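Local coordinates for DUF4875 domain-containing protein (Desulfovibrio piger, PDB 4LG3) that is of unknown function but belongs to the DUF4875 family of the CamS-like clan and folds as a mixed beta sheet with flanking helices, at residues N28-L33 and K90-T95; T59-A64 and E175-E180; R121-Q126 and L169-P174; C132-M137 and E165-N170. All coordinates share one frame; numbering follows the deposited sequence.

Interaction 1: residues N28-L33 and K90-T95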
loop_
_atom_site.group_PDB
_atom_site.type_symbol
_atom_site.label_atom_id
_atom_site.label_comp_id
_atom_site.label_asym_id
_atom_site.label_seq_id
_atom_site.Cartn_x
_atom_site.Cartn_y
_atom_site.Cartn_z
ATOM N N ASN A 28 6.711 -8.958 8.007
ATOM C CA ASN A 28 6.249 -7.704 7.388
ATOM C C ASN A 28 6.277 -7.852 5.897
ATOM O O ASN A 28 7.280 -8.305 5.327
ATOM C CB ASN A 28 7.069 -6.504 7.846
ATOM C CG ASN A 28 7.124 -6.365 9.343
ATOM O OD1 ASN A 28 6.104 -6.265 10.010
ATOM N ND2 ASN A 28 8.323 -6.390 9.901
ATOM N N VAL A 29 5.139 -7.524 5.256
ATOM C CA VAL A 29 4.997 -7.688 3.811
ATOM C C VAL A 29 4.392 -6.449 3.168
ATOM O O VAL A 29 3.409 -5.894 3.666
ATOM C CB VAL A 29 4.135 -8.967 3.470
ATOM C CG1 VAL A 29 4.099 -9.218 1.963
ATOM C CG2 VAL A 29 4.646 -10.209 4.197
ATOM N N ARG A 30 4.949 -6.071 2.009
ATOM C CA ARG A 30 4.427 -5.014 1.127
ATOM C C ARG A 30 3.869 -5.697 -0.089
ATOM O O ARG A 30 4.540 -6.546 -0.687
ATOM C CB ARG A 30 5.491 -3.997 0.738
ATOM C CG ARG A 30 6.167 -3.305 1.914
ATOM C CD ARG A 30 6.853 -2.043 1.431
ATOM N NE ARG A 30 5.902 -0.933 1.286
ATOM C CZ ARG A 30 5.743 0.041 2.175
ATOM N NH1 ARG A 30 6.491 0.078 3.269
ATOM N NH2 ARG A 30 4.864 1.008 1.958
ATOM N N ILE A 31 2.623 -5.372 -0.441
ATOM C CA ILE A 31 1.960 -5.976 -1.586
ATOM C C ILE A 31 1.495 -4.877 -2.529
ATOM O O ILE A 31 1.432 -3.706 -2.139
ATOM C CB ILE A 31 0.795 -6.940 -1.156
ATOM C CG1 ILE A 31 -0.323 -6.220 -0.393
ATOM C CG2 ILE A 31 1.335 -8.196 -0.395
ATOM C CD1 ILE A 31 -1.683 -6.972 -0.340
ATOM N N VAL A 32 1.190 -5.256 -3.780
ATOM C CA VAL A 32 0.616 -4.368 -4.804
ATOM C C VAL A 32 -0.525 -5.120 -5.495
ATOM O O VAL A 32 -0.496 -6.359 -5.558
ATOM C CB VAL A 32 1.625 -3.803 -5.868
ATOM C CG1 VAL A 32 2.626 -2.832 -5.257
ATOM C CG2 VAL A 32 2.327 -4.920 -6.651
ATOM N N LEU A 33 -1.482 -4.363 -6.076
ATOM C CA LEU A 33 -2.561 -4.926 -6.866
ATOM C C LEU A 33 -2.047 -5.262 -8.243
ATOM O O LEU A 33 -1.323 -4.455 -8.842
ATOM C CB LEU A 33 -3.751 -3.974 -6.979
ATOM C CG LEU A 33 -4.489 -3.612 -5.709
ATOM C CD1 LEU A 33 -5.644 -2.697 -6.035
ATOM C CD2 LEU A 33 -4.942 -4.865 -4.921
ATOM N N LYS A 90 5.031 6.117 -4.840
ATOM C CA LYS A 90 3.845 5.316 -4.513
ATOM C C LYS A 90 3.329 5.754 -3.174
ATOM O O LYS A 90 4.040 6.473 -2.460
ATOM C CB LYS A 90 4.184 3.792 -4.484
ATOM C CG LYS A 90 5.100 3.426 -3.323
ATOM C CD LYS A 90 5.800 2.088 -3.428
ATOM C CE LYS A 90 6.617 1.890 -2.175
ATOM N NZ LYS A 90 7.483 0.717 -2.283
ATOM N N THR A 91 2.090 5.322 -2.827
ATOM C CA THR A 91 1.444 5.629 -1.545
ATOM C C THR A 91 0.728 4.396 -1.019
ATOM O O THR A 91 0.518 3.450 -1.747
ATOM C CB THR A 91 0.463 6.831 -1.646
ATOM O OG1 THR A 91 -0.564 6.556 -2.601
ATOM C CG2 THR A 91 1.153 8.153 -1.921
ATOM N N VAL A 92 0.328 4.441 0.240
ATOM C CA VAL A 92 -0.392 3.398 0.965
ATOM C C VAL A 92 -1.866 3.464 0.616
ATOM O O VAL A 92 -2.494 4.504 0.804
ATOM C CB VAL A 92 -0.180 3.550 2.504
ATOM C CG1 VAL A 92 -0.973 2.518 3.293
ATOM C CG2 VAL A 92 1.290 3.472 2.844
ATOM N N LEU A 93 -2.410 2.334 0.149
ATOM C CA LEU A 93 -3.828 2.156 -0.140
ATOM C C LEU A 93 -4.553 1.446 1.029
ATOM O O LEU A 93 -5.739 1.673 1.237
ATOM C CB LEU A 93 -4.026 1.356 -1.434
ATOM C CG LEU A 93 -3.597 1.999 -2.751
ATOM C CD1 LEU A 93 -4.062 1.159 -3.919
ATOM C CD2 LEU A 93 -4.106 3.467 -2.883
ATOM N N ALA A 94 -3.843 0.599 1.791
ATOM C CA ALA A 94 -4.426 -0.165 2.888
ATOM C C ALA A 94 -3.354 -0.793 3.733
ATOM O O ALA A 94 -2.274 -1.106 3.221
ATOM C CB ALA A 94 -5.348 -1.276 2.332
ATOM N N THR A 95 -3.676 -1.051 5.016
ATOM C CA THR A 95 -2.809 -1.717 5.997
ATOM C C THR A 95 -3.626 -2.597 6.925
ATOM O O THR A 95 -4.790 -2.295 7.196
ATOM C CB THR A 95 -1.991 -0.714 6.882
ATOM O OG1 THR A 95 -2.874 0.055 7.702
ATOM C CG2 THR A 95 -1.071 0.181 6.111
#
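R30 and K90 meet across one face of the central sheet, R30 reaching from strand 26-36 and K90 from the loop just before strand 92-98, and V92 supplies the apolar part of the contact. Strand 75-81 lies between the two, parallel to strand 26-36 and antiparallel to strand 92-98, so R30 and T95, the closest backbone pair, still have CA atoms 9.3 Å apart. The arginine bends at its third torsion (chi3 81°), which turns the guanidinium over the middle strand; the lysine runs almost straight from CG to its ammonium. R30 NE and K90 NZ come within 4.2 Å, the lysine nitrogen approaching the guanidinium plane obliquely. V92 CG2 also comes in at a slant, 4.4 Å from R30 NH2, its methyl covering part of the arginine's end. On the middle strand L80 faces both L93 and A94, a classic beta bulge in strand 92-98. D81 lies by both cations: its carboxylate makes a salt bridge with R30 NE and a longer, weak ion pair with K90, whose ammonium is hydrogen-bonded to G85 O. The shared aspartate probably offsets much of the repulsion between the two like charges.

Interaction 2: residues T59-A64 and E175-E180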
loop_
_atom_site.group_PDB
_atom_site.type_symbol
_atom_site.label_atom_id
_atom_site.label_comp_id
_atom_site.label_asym_id
_atom_site.label_seq_id
_atom_site.Cartn_x
_atom_site.Cartn_y
_atom_site.Cartn_z
ATOM N N THR A 59 -8.306 -7.331 0.743
ATOM C CA THR A 59 -7.038 -7.728 0.131
ATOM C C THR A 59 -5.949 -7.887 1.214
ATOM O O THR A 59 -5.258 -8.915 1.241
ATOM C CB THR A 59 -6.650 -6.713 -0.961
ATOM O OG1 THR A 59 -7.708 -6.661 -1.908
ATOM C CG2 THR A 59 -5.353 -7.082 -1.703
ATOM N N VAL A 60 -5.824 -6.893 2.114
ATOM C CA VAL A 60 -4.814 -6.918 3.169
ATOM C C VAL A 60 -5.186 -7.946 4.234
ATOM O O VAL A 60 -4.285 -8.615 4.745
ATOM C CB VAL A 60 -4.439 -5.518 3.775
ATOM C CG1 VAL A 60 -3.678 -4.664 2.743
ATOM C CG2 VAL A 60 -5.661 -4.775 4.322
ATOM N N ILE A 61 -6.501 -8.120 4.520
ATOM C CA ILE A 61 -6.981 -9.140 5.455
ATOM C C ILE A 61 -6.567 -10.517 4.935
ATOM O O ILE A 61 -5.946 -11.256 5.681
ATOM C CB ILE A 61 -8.516 -9.032 5.728
ATOM C CG1 ILE A 61 -8.838 -7.716 6.512
ATOM C CG2 ILE A 61 -9.049 -10.258 6.512
ATOM C CD1 ILE A 61 -10.326 -7.243 6.407
ATOM N N ALA A 62 -6.857 -10.837 3.660
ATOM C CA ALA A 62 -6.547 -12.126 3.018
ATOM C C ALA A 62 -5.054 -12.369 2.931
ATOM O O ALA A 62 -4.631 -13.497 3.134
ATOM C CB ALA A 62 -7.151 -12.187 1.627
ATOM N N ALA A 63 -4.248 -11.322 2.636
ATOM C CA ALA A 63 -2.802 -11.448 2.574
ATOM C C ALA A 63 -2.252 -11.757 3.976
ATOM O O ALA A 63 -1.438 -12.672 4.110
ATOM C CB ALA A 63 -2.197 -10.176 2.015
ATOM N N ALA A 64 -2.749 -11.055 5.022
ATOM C CA ALA A 64 -2.332 -11.264 6.432
ATOM C C ALA A 64 -2.564 -12.719 6.871
ATOM O O ALA A 64 -1.650 -13.343 7.392
ATOM C CB ALA A 64 -3.064 -10.302 7.363
ATOM N N GLU A 175 -7.895 5.909 5.557
ATOM C CA GLU A 175 -8.842 6.085 6.660
ATOM C C GLU A 175 -8.821 4.829 7.494
ATOM O O GLU A 175 -8.564 3.772 6.910
ATOM C CB GLU A 175 -10.295 6.269 6.146
ATOM C CG GLU A 175 -10.578 7.373 5.157
ATOM C CD GLU A 175 -12.033 7.378 4.731
ATOM O OE1 GLU A 175 -12.687 6.314 4.832
ATOM O OE2 GLU A 175 -12.536 8.461 4.351
ATOM N N PRO A 176 -9.242 4.833 8.785
ATOM C CA PRO A 176 -9.389 3.541 9.482
ATOM C C PRO A 176 -10.497 2.710 8.816
ATOM O O PRO A 176 -11.279 3.249 8.033
ATOM C CB PRO A 176 -9.758 3.938 10.919
ATOM C CG PRO A 176 -9.497 5.407 11.014
ATOM C CD PRO A 176 -9.646 5.965 9.651
ATOM N N PHE A 177 -10.538 1.410 9.063
ATOM C CA PHE A 177 -11.624 0.571 8.539
ATOM C C PHE A 177 -12.124 -0.272 9.708
ATOM O O PHE A 177 -11.351 -0.513 10.654
ATOM C CB PHE A 177 -11.278 -0.234 7.273
ATOM C CG PHE A 177 -10.395 -1.456 7.392
ATOM C CD1 PHE A 177 -10.890 -2.646 7.933
ATOM C CD2 PHE A 177 -9.124 -1.466 6.829
ATOM C CE1 PHE A 177 -10.101 -3.788 7.990
ATOM C CE2 PHE A 177 -8.324 -2.608 6.892
ATOM C CZ PHE A 177 -8.824 -3.765 7.468
ATOM N N PRO A 178 -13.428 -0.627 9.733
ATOM C CA PRO A 178 -13.970 -1.295 10.922
ATOM C C PRO A 178 -13.423 -2.698 11.171
ATOM O O PRO A 178 -13.175 -3.473 10.248
ATOM C CB PRO A 178 -15.479 -1.331 10.663
ATOM C CG PRO A 178 -15.717 -0.321 9.617
ATOM C CD PRO A 178 -14.496 -0.359 8.756
ATOM N N GLN A 179 -13.252 -2.994 12.461
ATOM C CA GLN A 179 -12.789 -4.254 13.028
ATOM C C GLN A 179 -13.686 -5.434 12.578
ATOM O O GLN A 179 -13.172 -6.527 12.377
ATOM C CB GLN A 179 -12.795 -4.107 14.565
ATOM C CG GLN A 179 -12.261 -5.306 15.343
ATOM C CD GLN A 179 -10.759 -5.330 15.475
ATOM O OE1 GLN A 179 -10.072 -4.297 15.449
ATOM N NE2 GLN A 179 -10.227 -6.524 15.700
ATOM N N GLU A 180 -15.012 -5.200 12.416
ATOM C CA GLU A 180 -16.021 -6.194 12.018
ATOM C C GLU A 180 -15.784 -6.728 10.582
ATOM O O GLU A 180 -16.238 -7.829 10.261
ATOM C CB GLU A 180 -17.468 -5.659 12.187
ATOM C CG GLU A 180 -17.695 -4.202 11.789
ATOM C CD GLU A 180 -17.657 -3.146 12.892
ATOM O OE1 GLU A 180 -16.626 -3.030 13.598
ATOM O OE2 GLU A 180 -18.647 -2.385 13.005
#
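A chi1 of 75° sets the F177 ring between its own backbone N and carbonyl carbon, and from there it reaches across to helix 53-71. On the helix, I61 holds CG1 anti to its carbonyl carbon (chi1 -67°) and extends onward to CD1, which meets the phenyl ring. The closest approach is I61 CD1 to F177 CE1 at 3.8 Å, and the same methyl lies 3.9 Å from F177 CZ. The two side chains cross obliquely, so the isoleucine branch meets the far end of the ring at a slant. V60, the preceding residue on the helix, adds a second apolar touch, with CG2 at 4.3 Å from F177 CE2. This is helix-on-sheet packing at the margin of an alpha/beta fold: helix 53-71 lies against the mixed sheet, and the chain carrying F177 has just left the short strand 175-176, which pairs antiparallel with strand 113-118. V60 also packs on I78 and L80 of strand 75-81, while F177 rests on L116. Beta-branched V60 and I61 give the helix a compact greasy surface, and the flat phenyl ring is broad enough to touch both. All three side chains are buried. Near the ring, T182 in the C-terminal tail touches both I61 and F177.

Interaction 3: residues R121-Q126 and L169-P174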
loop_
_atom_site.group_PDB
_atom_site.type_symbol
_atom_site.label_atom_id
_atom_site.label_comp_id
_atom_site.label_asym_id
_atom_site.label_seq_id
_atom_site.Cartn_x
_atom_site.Cartn_y
_atom_site.Cartn_z
ATOM N N ARG A 121 -10.906 4.645 -2.026
ATOM C CA ARG A 121 -10.771 4.085 -3.392
ATOM C C ARG A 121 -9.309 3.913 -3.763
ATOM O O ARG A 121 -8.441 4.475 -3.085
ATOM C CB ARG A 121 -11.431 5.022 -4.426
ATOM C CG ARG A 121 -10.848 6.443 -4.451
ATOM C CD ARG A 121 -11.172 7.167 -5.743
ATOM N NE ARG A 121 -10.647 8.534 -5.778
ATOM C CZ ARG A 121 -9.520 8.902 -6.383
ATOM N NH1 ARG A 121 -8.770 8.006 -7.010
ATOM N NH2 ARG A 121 -9.143 10.169 -6.380
ATOM N N GLY A 122 -9.051 3.216 -4.869
ATOM C CA GLY A 122 -7.712 3.109 -5.440
ATOM C C GLY A 122 -7.429 4.312 -6.326
ATOM O O GLY A 122 -8.188 5.283 -6.309
ATOM N N LEU A 123 -6.373 4.270 -7.138
ATOM C CA LEU A 123 -6.012 5.449 -7.941
ATOM C C LEU A 123 -6.221 5.254 -9.438
ATOM O O LEU A 123 -6.195 4.129 -9.940
ATOM C CB LEU A 123 -4.534 5.858 -7.673
ATOM C CG LEU A 123 -4.032 5.953 -6.191
ATOM C CD1 LEU A 123 -2.642 6.527 -6.132
ATOM C CD2 LEU A 123 -4.955 6.814 -5.308
ATOM N N THR A 124 -6.426 6.367 -10.155
ATOM C CA THR A 124 -6.607 6.361 -11.611
ATOM C C THR A 124 -5.248 6.159 -12.273
ATOM O O THR A 124 -4.214 6.420 -11.652
ATOM C CB THR A 124 -7.269 7.670 -12.109
ATOM O OG1 THR A 124 -6.387 8.765 -11.890
ATOM C CG2 THR A 124 -8.594 7.958 -11.453
ATOM N N ALA A 125 -5.242 5.759 -13.541
ATOM C CA ALA A 125 -3.999 5.605 -14.309
ATOM C C ALA A 125 -3.200 6.913 -14.296
ATOM O O ALA A 125 -1.976 6.881 -14.170
ATOM C CB ALA A 125 -4.313 5.194 -15.737
ATOM N N GLN A 126 -3.907 8.067 -14.392
ATOM C CA GLN A 126 -3.278 9.391 -14.382
ATOM C C GLN A 126 -2.637 9.696 -13.024
ATOM O O GLN A 126 -1.514 10.195 -12.981
ATOM C CB GLN A 126 -4.273 10.475 -14.755
ATOM C CG GLN A 126 -3.577 11.717 -15.263
ATOM C CD GLN A 126 -4.490 12.889 -15.319
ATOM O OE1 GLN A 126 -5.005 13.354 -14.298
ATOM N NE2 GLN A 126 -4.656 13.425 -16.506
ATOM N N LEU A 169 1.538 13.701 -4.939
ATOM C CA LEU A 169 1.965 12.343 -4.695
ATOM C C LEU A 169 0.818 11.544 -4.070
ATOM O O LEU A 169 0.588 10.399 -4.472
ATOM C CB LEU A 169 3.235 12.309 -3.807
ATOM C CG LEU A 169 3.765 10.908 -3.353
ATOM C CD1 LEU A 169 4.143 9.984 -4.549
ATOM C CD2 LEU A 169 4.871 11.037 -2.355
ATOM N N ASN A 170 0.108 12.150 -3.093
ATOM C CA ASN A 170 -0.951 11.492 -2.346
ATOM C C ASN A 170 -2.327 12.154 -2.635
ATOM O O ASN A 170 -2.747 13.065 -1.905
ATOM C CB ASN A 170 -0.605 11.489 -0.843
ATOM C CG ASN A 170 -0.996 10.220 -0.117
ATOM O OD1 ASN A 170 -1.981 9.538 -0.445
ATOM N ND2 ASN A 170 -0.216 9.875 0.892
ATOM N N PRO A 171 -3.045 11.682 -3.694
ATOM C CA PRO A 171 -4.368 12.252 -3.999
ATOM C C PRO A 171 -5.461 11.815 -3.034
ATOM O O PRO A 171 -6.536 12.388 -3.055
ATOM C CB PRO A 171 -4.678 11.706 -5.407
ATOM C CG PRO A 171 -3.904 10.487 -5.536
ATOM C CD PRO A 171 -2.694 10.598 -4.640
ATOM N N VAL A 172 -5.220 10.755 -2.246
ATOM C CA VAL A 172 -6.216 10.145 -1.358
ATOM C C VAL A 172 -5.484 9.503 -0.185
ATOM O O VAL A 172 -4.790 8.494 -0.362
ATOM C CB VAL A 172 -7.102 9.085 -2.117
ATOM C CG1 VAL A 172 -7.937 8.273 -1.154
ATOM C CG2 VAL A 172 -8.010 9.721 -3.166
ATOM N N PHE A 173 -5.710 10.037 1.007
ATOM C CA PHE A 173 -5.156 9.560 2.269
ATOM C C PHE A 173 -5.948 8.349 2.821
ATOM O O PHE A 173 -7.173 8.244 2.631
ATOM C CB PHE A 173 -5.131 10.710 3.323
ATOM C CG PHE A 173 -3.958 11.652 3.156
ATOM C CD1 PHE A 173 -2.644 11.191 3.290
ATOM C CD2 PHE A 173 -4.160 12.996 2.856
ATOM C CE1 PHE A 173 -1.557 12.062 3.121
ATOM C CE2 PHE A 173 -3.071 13.861 2.669
ATOM C CZ PHE A 173 -1.773 13.386 2.801
ATOM N N PRO A 174 -5.274 7.459 3.577
ATOM C CA PRO A 174 -5.989 6.307 4.150
ATOM C C PRO A 174 -6.912 6.736 5.273
ATOM O O PRO A 174 -6.757 7.808 5.831
ATOM C CB PRO A 174 -4.847 5.397 4.661
ATOM C CG PRO A 174 -3.588 5.922 3.982
ATOM C CD PRO A 174 -3.834 7.398 3.902
#
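R121 opens the contact by laying its guanidinium against V172. Its chain is extended from CG to NE, which carries the charged group well beyond the backbone. V172 CG2 sits over one face of the guanidinium, nearer its rim than its centre, 3.4 Å from R121 NH2 and 3.6 Å from R121 CZ. R121 NH1 donates to G122 O at 2.9 Å, a bent bond (N-H...O 133°) that lies in the carbonyl plane but leaves the guanidinium plane by 27°. The same nitrogen forms a salt bridge with E127 of helix 125-137. G122 does not touch the other segment; its carbonyl holds R121 NH1 from within the same segment. L123 follows as the apolar half of the contact. Its CD2 methyl comes to 3.8 Å from P171 CG, the two side chains crossing at about a right angle, and the same methyl lies 4.5 Å from V172 CB. The branched leucine end suits the compact proline ring, and L123 also packs on L128 and Q131 of the helix. T124 then takes the N-cap position, where its side chain caps a backbone N early in helix 125-137. The contact thus joins the lead-in to that helix with the loop running toward strand 175-176. Its chemistry is divided: L123 CD2 packs on P171 and V172, while V172 CG2 covers a face of the R121 guanidinium. R121 NH1 turns to the G122 carbonyl and the E127 carboxylate, so the charge is paired within the lead-in and the helix, and the loop meets the guanidinium's face.

Interaction 4: residues C132-M137 and E165-N170. With EDO (1,2-ethanediol), chain H.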
loop_
_atom_site.group_PDB
_atom_site.type_symbol
_atom_site.label_atom_id
_atom_site.label_comp_id
_atom_site.label_asym_id
_atom_site.label_seq_id
_atom_site.Cartn_x
_atom_site.Cartn_y
_atom_site.Cartn_z
ATOM N N CYS A 132 4.522 8.091 -10.272
ATOM C CA CYS A 132 5.693 7.536 -10.937
ATOM C C CYS A 132 6.658 8.671 -11.364
ATOM O O CYS A 132 7.863 8.573 -11.091
ATOM C CB CYS A 132 5.273 6.674 -12.123
ATOM S SG CYS A 132 6.659 5.890 -12.986
ATOM N N LEU A 133 6.122 9.758 -11.974
ATOM C CA LEU A 133 6.918 10.916 -12.371
ATOM C C LEU A 133 7.492 11.611 -11.149
ATOM O O LEU A 133 8.680 11.895 -11.140
ATOM C CB LEU A 133 6.119 11.895 -13.223
ATOM C CG LEU A 133 5.639 11.404 -14.593
ATOM C CD1 LEU A 133 4.918 12.505 -15.337
ATOM C CD2 LEU A 133 6.781 10.871 -15.430
ATOM N N TRP A 134 6.675 11.795 -10.085
ATOM C CA TRP A 134 7.082 12.359 -8.789
ATOM C C TRP A 134 8.329 11.640 -8.279
ATOM O O TRP A 134 9.339 12.289 -8.033
ATOM C CB TRP A 134 5.942 12.235 -7.753
ATOM C CG TRP A 134 6.161 13.055 -6.514
ATOM C CD1 TRP A 134 6.946 12.734 -5.442
ATOM C CD2 TRP A 134 5.639 14.368 -6.250
ATOM N NE1 TRP A 134 6.936 13.756 -4.521
ATOM C CE2 TRP A 134 6.143 14.774 -4.991
ATOM C CE3 TRP A 134 4.763 15.231 -6.943
ATOM C CZ2 TRP A 134 5.782 15.998 -4.396
ATOM C CZ3 TRP A 134 4.423 16.448 -6.366
ATOM C CH2 TRP A 134 4.929 16.825 -5.109
ATOM N N GLY A 135 8.252 10.310 -8.185
ATOM C CA GLY A 135 9.347 9.458 -7.731
ATOM C C GLY A 135 10.619 9.525 -8.557
ATOM O O GLY A 135 11.719 9.502 -8.001
ATOM N N GLU A 136 10.482 9.623 -9.882
ATOM C CA GLU A 136 11.592 9.665 -10.831
ATOM C C GLU A 136 12.303 10.998 -10.888
ATOM O O GLU A 136 13.514 11.043 -11.133
ATOM C CB GLU A 136 11.079 9.358 -12.243
ATOM C CG GLU A 136 10.897 7.871 -12.515
ATOM C CD GLU A 136 10.441 7.478 -13.910
ATOM O OE1 GLU A 136 10.281 8.372 -14.775
ATOM O OE2 GLU A 136 10.238 6.262 -14.136
HETATM N N MSE A 137 11.545 12.085 -10.712
HETATM C CA MSE A 137 12.002 13.456 -10.922
HETATM C C MSE A 137 12.397 14.235 -9.668
HETATM O O MSE A 137 13.221 15.152 -9.790
HETATM C CB MSE A 137 10.896 14.247 -11.653
HETATM C CG MSE A 137 10.632 13.767 -13.072
HETATM SE SE MSE A 137 9.166 14.695 -13.965
HETATM C CE MSE A 137 9.127 13.629 -15.515
ATOM N N GLU A 165 -2.470 21.922 -10.142
ATOM C CA GLU A 165 -3.309 21.695 -8.961
ATOM C C GLU A 165 -3.851 20.233 -8.929
ATOM O O GLU A 165 -4.396 19.794 -7.908
ATOM C CB GLU A 165 -4.439 22.740 -8.848
ATOM C CG GLU A 165 -5.433 22.757 -9.999
ATOM C CD GLU A 165 -6.518 23.806 -9.860
ATOM O OE1 GLU A 165 -7.222 23.805 -8.823
ATOM O OE2 GLU A 165 -6.669 24.628 -10.792
ATOM N N LYS A 166 -3.659 19.496 -10.042
ATOM C CA LYS A 166 -4.019 18.092 -10.200
ATOM C C LYS A 166 -2.778 17.204 -9.935
ATOM O O LYS A 166 -2.905 15.985 -9.913
ATOM C CB LYS A 166 -4.588 17.847 -11.619
ATOM C CG LYS A 166 -6.040 17.365 -11.668
ATOM C CD LYS A 166 -6.164 15.837 -11.463
ATOM C CE LYS A 166 -7.586 15.311 -11.549
ATOM N NZ LYS A 166 -7.644 13.836 -11.320
ATOM N N VAL A 167 -1.585 17.824 -9.708
ATOM C CA VAL A 167 -0.313 17.132 -9.467
ATOM C C VAL A 167 -0.006 17.053 -7.955
ATOM O O VAL A 167 0.217 18.067 -7.301
ATOM C CB VAL A 167 0.870 17.778 -10.258
ATOM C CG1 VAL A 167 2.209 17.136 -9.907
ATOM C CG2 VAL A 167 0.631 17.710 -11.760
HETATM N N MSE A 168 0.030 15.825 -7.423
HETATM C CA MSE A 168 0.345 15.495 -6.034
HETATM C C MSE A 168 0.697 14.036 -5.930
HETATM O O MSE A 168 0.224 13.224 -6.739
HETATM C CB MSE A 168 -0.798 15.839 -5.079
HETATM C CG MSE A 168 -2.059 15.015 -5.295
HETATM SE SE MSE A 168 -3.558 16.048 -4.671
HETATM C CE MSE A 168 -3.716 17.272 -6.146
ATOM N N LEU A 169 1.538 13.701 -4.939
ATOM C CA LEU A 169 1.965 12.343 -4.695
ATOM C C LEU A 169 0.818 11.544 -4.070
ATOM O O LEU A 169 0.588 10.399 -4.472
ATOM C CB LEU A 169 3.235 12.309 -3.807
ATOM C CG LEU A 169 3.765 10.908 -3.353
ATOM C CD1 LEU A 169 4.143 9.984 -4.549
ATOM C CD2 LEU A 169 4.871 11.037 -2.355
ATOM N N ASN A 170 0.108 12.150 -3.093
ATOM C CA ASN A 170 -0.951 11.492 -2.346
ATOM C C ASN A 170 -2.327 12.154 -2.635
ATOM O O ASN A 170 -2.747 13.065 -1.905
ATOM C CB ASN A 170 -0.605 11.489 -0.843
ATOM C CG ASN A 170 -0.996 10.220 -0.117
ATOM O OD1 ASN A 170 -1.981 9.538 -0.445
ATOM N ND2 ASN A 170 -0.216 9.875 0.892
HETATM C C1 EDO H . 8.052 15.344 -1.129
HETATM O O1 EDO H . 8.315 14.161 -1.917
HETATM C C2 EDO H . 6.505 15.570 -0.819
HETATM O O2 EDO H . 5.727 14.333 -0.809
#
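A tryptophan on helix 125-137 packing against an irregular loop forms this helix-loop contact, in which the indole of W134 is covered on one face by the chain that follows helix 149-160. The centrepiece is a CH-pi interaction: L169 CB stands 3.9 Å from the centroid of the five-membered ring, only 3° off the ring normal. W134 holds CG anti to its backbone N (chi1 -167°), which swings the indole off the helix toward the loop, and the leucine crosses it at about a right angle. L169 CD1 extends the cover over the pyrrole side, 4.0 Å from W134 CD1. A large flat ring suits this place because one face can receive an aliphatic side chain while its rim meets other groups. V167 CG1 lies at that rim, near the ring plane, 4.2 Å from W134 CZ3, and the backbone CA of M168, a selenomethionine, approaches the same ring atom obliquely. W134 also touches L152, so the indole lies between the loop and helix 149-160, while Q131, one turn earlier on the helix, hydrogen-bonds through NE2 to L169 O. The indole N-H points out at the ring edge, beside L169 CD2, to a 1,2-ethanediol molecule, probably from the crystallisation liquor, which R138 also binds: W134 NE1 donates to EDO O1 at 3.0 Å in a nearly straight bond (N-H...O 168°).

The centre of interaction 1 lies about 2 Å from the centre of the chain, and the others spread from it. Interaction 2, with its centre about 12 Å away, reaches the same mixed sheet and touches it where A94 CB packs 3.8 Å from V60 CG1. Interactions 3 and 4 lie together on one side of the chain's centre, their own centres about 11 Å apart, sharing L169, N170 and helix 125-137. Interactions 2 and 4 have centres about 27 Å apart, on opposite sides of the chain's centre. In sequence, the segments of interactions 1 and 2 alternate, whereas 3 and 4 are nested within the loop closed by 2. The chain from 165 to 180 therefore links the helical flank to the sheet's edge, passing T91 on the way.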